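Local coordinates for bifunctional GH43-CE protein (Bacteroides eggerthii, PDB 6MLY) that probably hydrolyses arabinoxylan, joining a family 43 glycoside hydrolase, thought to act as a beta-xylosidase, to a carbohydrate esterase in one chain, at residues F319-K322 and K323-A327; N337-N340 and A341-S344. One frame throughout, in Å; residues are numbered along the deposited sequence.

Contact 1: F319-K322 and K323-A327; sequences FNRK and KGERA
R321 reaches across a surface loop to A327, in the concanavalin A-like beta-sandwich domain that follows the family 43 catalytic module. Its guanidinium grips the carbonyl side-on: NE and NH2 both donate to A327 O, each at 2.8 Å, with the oxygen close to the guanidinium plane. Both nitrogens approach from the same face of the carbonyl plane, NE well above it. Nearer the tip of the loop, E325 ties back to K322. Its CG lies anti to the backbone N (chi1 -176°) and the chain runs extended from there, bringing OE1 to 3.1 Å from K322 N in a nearly straight bond; the amide meets the carboxylate from above its plane. E325 OE2 lies 4.0 Å from R321 NE, well out of the guanidinium plane, where no N-H points at it and the attraction is probably one of charge alone. The arginine is positioned by NH1, which bonds N320 O and forms a salt bridge with D317. A leucine in place of R321 would probably leave A327 O without its two donors and D317 without this salt bridge, freeing the far limb of the loop to move. At the tip of the loop, K322 NZ folds back to K323 O in a weak hydrogen bond of 3.3 Å.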
loop_
_atom_site.group_PDB
_atom_site.type_symbol
_atom_site.label_atom_id
_atom_site.label_comp_id
_atom_site.label_asym_id
_atom_site.label_seq_id
_atom_site.Cartn_x
_atom_site.Cartn_y
_atom_site.Cartn_z
ATOM N N PHE A 319 -2.723 -18.423 -17.061
ATOM C CA PHE A 319 -3.620 -18.120 -18.185
ATOM C C PHE A 319 -3.494 -19.200 -19.270
ATOM O O PHE A 319 -3.656 -18.924 -20.462
ATOM C CB PHE A 319 -3.388 -16.692 -18.685
ATOM C CG PHE A 319 -3.831 -15.628 -17.710
ATOM C CD1 PHE A 319 -5.158 -15.534 -17.321
ATOM C CD2 PHE A 319 -2.926 -14.727 -17.173
ATOM C CE1 PHE A 319 -5.568 -14.564 -16.419
ATOM C CE2 PHE A 319 -3.337 -13.755 -16.272
ATOM C CZ PHE A 319 -4.657 -13.673 -15.900
ATOM N N ASN A 320 -3.241 -20.436 -18.818
ATOM C CA ASN A 320 -3.245 -21.643 -19.633
ATOM C C ASN A 320 -4.463 -22.475 -19.248
ATOM O O ASN A 320 -4.705 -22.685 -18.060
ATOM C CB ASN A 320 -2.012 -22.521 -19.405
ATOM C CG ASN A 320 -1.017 -22.494 -20.541
ATOM O OD1 ASN A 320 -1.394 -22.522 -21.712
ATOM N ND2 ASN A 320 0.255 -22.486 -20.191
ATOM N N ARG A 321 -5.179 -22.965 -20.263
ATOM C CA ARG A 321 -6.418 -23.677 -20.081
ATOM C C ARG A 321 -6.347 -24.999 -20.852
ATOM O O ARG A 321 -5.987 -25.013 -22.029
ATOM C CB ARG A 321 -7.587 -22.799 -20.541
ATOM C CG ARG A 321 -7.722 -21.483 -19.784
ATOM C CD ARG A 321 -7.925 -21.655 -18.286
ATOM N NE ARG A 321 -8.170 -20.387 -17.605
ATOM C CZ ARG A 321 -7.246 -19.653 -16.986
ATOM N NH1 ARG A 321 -6.003 -20.094 -16.873
ATOM N NH2 ARG A 321 -7.570 -18.474 -16.486
ATOM N N LYS A 322 -6.664 -26.096 -20.148
ATOM C CA LYS A 322 -6.907 -27.418 -20.733
ATOM C C LYS A 322 -8.296 -27.415 -21.392
ATOM O O LYS A 322 -9.002 -26.407 -21.357
ATOM C CB LYS A 322 -6.809 -28.504 -19.653
ATOM C CG LYS A 322 -7.955 -28.530 -18.641
ATOM C CD LYS A 322 -8.603 -29.895 -18.446
ATOM C CE LYS A 322 -9.913 -29.824 -17.686
ATOM N NZ LYS A 322 -10.729 -31.052 -17.855
ATOM N N LYS A 323 -8.686 -28.561 -21.961
ATOM C CA LYS A 323 -9.966 -28.716 -22.663
ATOM C C LYS A 323 -11.134 -28.653 -21.669
ATOM O O LYS A 323 -11.224 -29.469 -20.747
ATOM C CB LYS A 323 -9.984 -30.045 -23.426
ATOM C CG LYS A 323 -11.165 -30.250 -24.366
ATOM C CD LYS A 323 -11.289 -29.173 -25.431
ATOM C CE LYS A 323 -11.340 -29.727 -26.839
ATOM N NZ LYS A 323 -10.024 -30.256 -27.268
ATOM N N GLY A 324 -12.027 -27.675 -21.875
ATOM C CA GLY A 324 -13.250 -27.518 -21.081
ATOM C C GLY A 324 -12.959 -27.234 -19.617
ATOM O O GLY A 324 -13.404 -27.961 -18.736
ATOM N N GLU A 325 -12.204 -26.160 -19.373
ATOM C CA GLU A 325 -11.843 -25.684 -18.040
ATOM C C GLU A 325 -12.483 -24.306 -17.847
ATOM O O GLU A 325 -12.653 -23.571 -18.811
ATOM C CB GLU A 325 -10.317 -25.620 -17.923
ATOM C CG GLU A 325 -9.797 -25.226 -16.551
ATOM C CD GLU A 325 -8.303 -24.945 -16.504
ATOM O OE1 GLU A 325 -7.542 -25.668 -17.184
ATOM O OE2 GLU A 325 -7.900 -23.996 -15.795
ATOM N N ARG A 326 -12.840 -23.967 -16.606
ATOM C CA ARG A 326 -13.293 -22.618 -16.296
ATOM C C ARG A 326 -12.329 -21.613 -16.947
ATOM O O ARG A 326 -11.109 -21.690 -16.743
ATOM C CB ARG A 326 -13.364 -22.398 -14.780
ATOM C CG ARG A 326 -14.754 -22.559 -14.185
ATOM C CD ARG A 326 -14.963 -21.638 -12.999
ATOM N NE ARG A 326 -14.913 -20.225 -13.376
ATOM C CZ ARG A 326 -15.978 -19.462 -13.630
ATOM N NH1 ARG A 326 -17.195 -19.976 -13.568
ATOM N NH2 ARG A 326 -15.823 -18.185 -13.938
ATOM N N ALA A 327 -12.879 -20.680 -17.734
ATOM C CA ALA A 327 -12.087 -19.647 -18.401
ATOM C C ALA A 327 -11.368 -18.774 -17.361
ATOM O O ALA A 327 -10.207 -18.438 -17.550
ATOM C CB ALA A 327 -12.963 -18.815 -19.305
#

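Contact 2: N337-N340 and A341-S344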
loop_
_atom_site.group_PDB
_atom_site.type_symbol
_atom_site.label_atom_id
_atom_site.label_comp_id
_atom_site.label_asym_id
_atom_site.label_seq_id
_atom_site.Cartn_x
_atom_site.Cartn_y
_atom_site.Cartn_z
ATOM N N ASN A 337 -19.857 -4.761 -14.245
ATOM C CA ASN A 337 -20.171 -5.676 -15.334
ATOM C C ASN A 337 -19.073 -5.632 -16.390
ATOM O O ASN A 337 -18.807 -4.578 -16.965
ATOM C CB ASN A 337 -21.523 -5.368 -15.978
ATOM C CG ASN A 337 -22.682 -5.736 -15.084
ATOM O OD1 ASN A 337 -22.479 -6.274 -13.999
ATOM N ND2 ASN A 337 -23.894 -5.446 -15.528
ATOM N N PRO A 338 -18.431 -6.782 -16.701
ATOM C CA PRO A 338 -17.399 -6.822 -17.734
ATOM C C PRO A 338 -18.007 -6.636 -19.130
ATOM O O PRO A 338 -19.175 -6.966 -19.332
ATOM C CB PRO A 338 -16.799 -8.229 -17.589
ATOM C CG PRO A 338 -17.924 -9.055 -17.011
ATOM C CD PRO A 338 -18.680 -8.106 -16.106
ATOM N N ASP A 339 -17.214 -6.090 -20.057
ATOM C CA ASP A 339 -17.505 -6.158 -21.480
ATOM C C ASP A 339 -16.798 -7.405 -22.025
ATOM O O ASP A 339 -15.600 -7.384 -22.271
ATOM C CB ASP A 339 -17.095 -4.861 -22.185
ATOM C CG ASP A 339 -17.469 -4.791 -23.656
ATOM O OD1 ASP A 339 -17.949 -5.809 -24.190
ATOM O OD2 ASP A 339 -17.268 -3.713 -24.260
ATOM N N ASN A 340 -17.562 -8.491 -22.196
ATOM C CA ASN A 340 -17.018 -9.825 -22.471
ATOM C C ASN A 340 -16.520 -9.927 -23.921
ATOM O O ASN A 340 -15.895 -10.925 -24.282
ATOM C CB ASN A 340 -18.034 -10.925 -22.152
ATOM C CG ASN A 340 -18.294 -11.083 -20.667
ATOM O OD1 ASN A 340 -17.391 -10.916 -19.853
ATOM N ND2 ASN A 340 -19.523 -11.421 -20.303
ATOM N N ALA A 341 -16.788 -8.899 -24.737
ATOM C CA ALA A 341 -16.263 -8.805 -26.104
ATOM C C ALA A 341 -14.759 -8.508 -26.094
ATOM O O ALA A 341 -14.048 -8.975 -26.974
ATOM C CB ALA A 341 -17.009 -7.743 -26.873
ATOM N N LEU A 342 -14.292 -7.754 -25.088
ATOM C CA LEU A 342 -12.997 -7.051 -25.136
ATOM C C LEU A 342 -11.891 -7.769 -24.346
ATOM O O LEU A 342 -10.787 -7.260 -24.277
ATOM C CB LEU A 342 -13.201 -5.633 -24.599
ATOM C CG LEU A 342 -14.040 -4.713 -25.486
ATOM C CD1 LEU A 342 -14.367 -3.420 -24.758
ATOM C CD2 LEU A 342 -13.332 -4.419 -26.801
ATOM N N TRP A 343 -12.176 -8.928 -23.745
ATOM C CA TRP A 343 -11.115 -9.789 -23.205
ATOM C C TRP A 343 -11.185 -11.155 -23.889
ATOM O O TRP A 343 -12.201 -11.499 -24.484
ATOM C CB TRP A 343 -11.183 -9.905 -21.675
ATOM C CG TRP A 343 -12.371 -10.640 -21.129
ATOM C CD1 TRP A 343 -13.597 -10.115 -20.843
ATOM C CD2 TRP A 343 -12.436 -12.028 -20.752
ATOM N NE1 TRP A 343 -14.424 -11.080 -20.335
ATOM C CE2 TRP A 343 -13.745 -12.267 -20.273
ATOM C CE3 TRP A 343 -11.529 -13.096 -20.784
ATOM C CZ2 TRP A 343 -14.165 -13.521 -19.825
ATOM C CZ3 TRP A 343 -11.946 -14.335 -20.342
ATOM C CH2 TRP A 343 -13.247 -14.545 -19.872
ATOM N N SER A 344 -10.084 -11.907 -23.816
ATOM C CA SER A 344 -9.990 -13.202 -24.475
ATOM C C SER A 344 -8.798 -13.997 -23.930
ATOM O O SER A 344 -7.838 -13.415 -23.432
ATOM C CB SER A 344 -9.891 -13.033 -25.966
ATOM O OG SER A 344 -9.770 -14.295 -26.604
#
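D339 to L342 form a type I beta turn, closed by a hydrogen bond from L342 N to D339 O at 3.1 Å, which delivers the chain to the short edge strand 343-344. Two pairs of side chains pack around this turn. D339 holds its CG anti to the backbone N, and from there OD1 faces A341 N in a weak hydrogen bond of 3.3 Å, giving the pattern of an Asx turn. The other carboxylate oxygen, OD2, lies against the isobutyl group of L342, with CD1 as its nearest carbon; the two side chains slant across one another.

The second pair is N340 and W343, whose side chains run side by side and point the same way. W343 NE1 donates to N340 OD1 at 3.0 Å, with an N-H...O angle of 167°. The oxygen sits at the edge of the indole, in its plane, while the amide stands steeply to the ring, 78° away. A chi1 of 68° sets the indole between its own backbone N and carbonyl carbon, bringing it back toward the turn, with D339 O near its plane at the edge, 3.7 Å from W343 CD1, and N340 O over one face. Outside the turn, W343 meets the ring of W334, and N368 donates its ND2 to D339 O.

The indole N-H therefore has a nearly linear acceptor in the turn just before it, which would restrict rotation of the ring, and D339 O accepts hydrogen bonds from L342 N and from N368 ND2.

How the contacts relate
From the N terminus, the chain first passes through contact 1, which closes a surface excursion, 319-327, within the long loop ahead of strand 333-335; that strand then leads into contact 2, whose turn at 339-342 leads into strand 343-344. The two are in series, neither nested nor crossing, with centres about 17 Å apart and nearest atoms about 4 Å apart without touching. L328, between the two, packs on W343, and L345, just past contact 2, touches R321 and F319. Strands 333-335 and 343-344 belong to different sheets of the domain, so contact 2 turns the chain from one to the other, while N337 also bonds to N83 of the family 43 module.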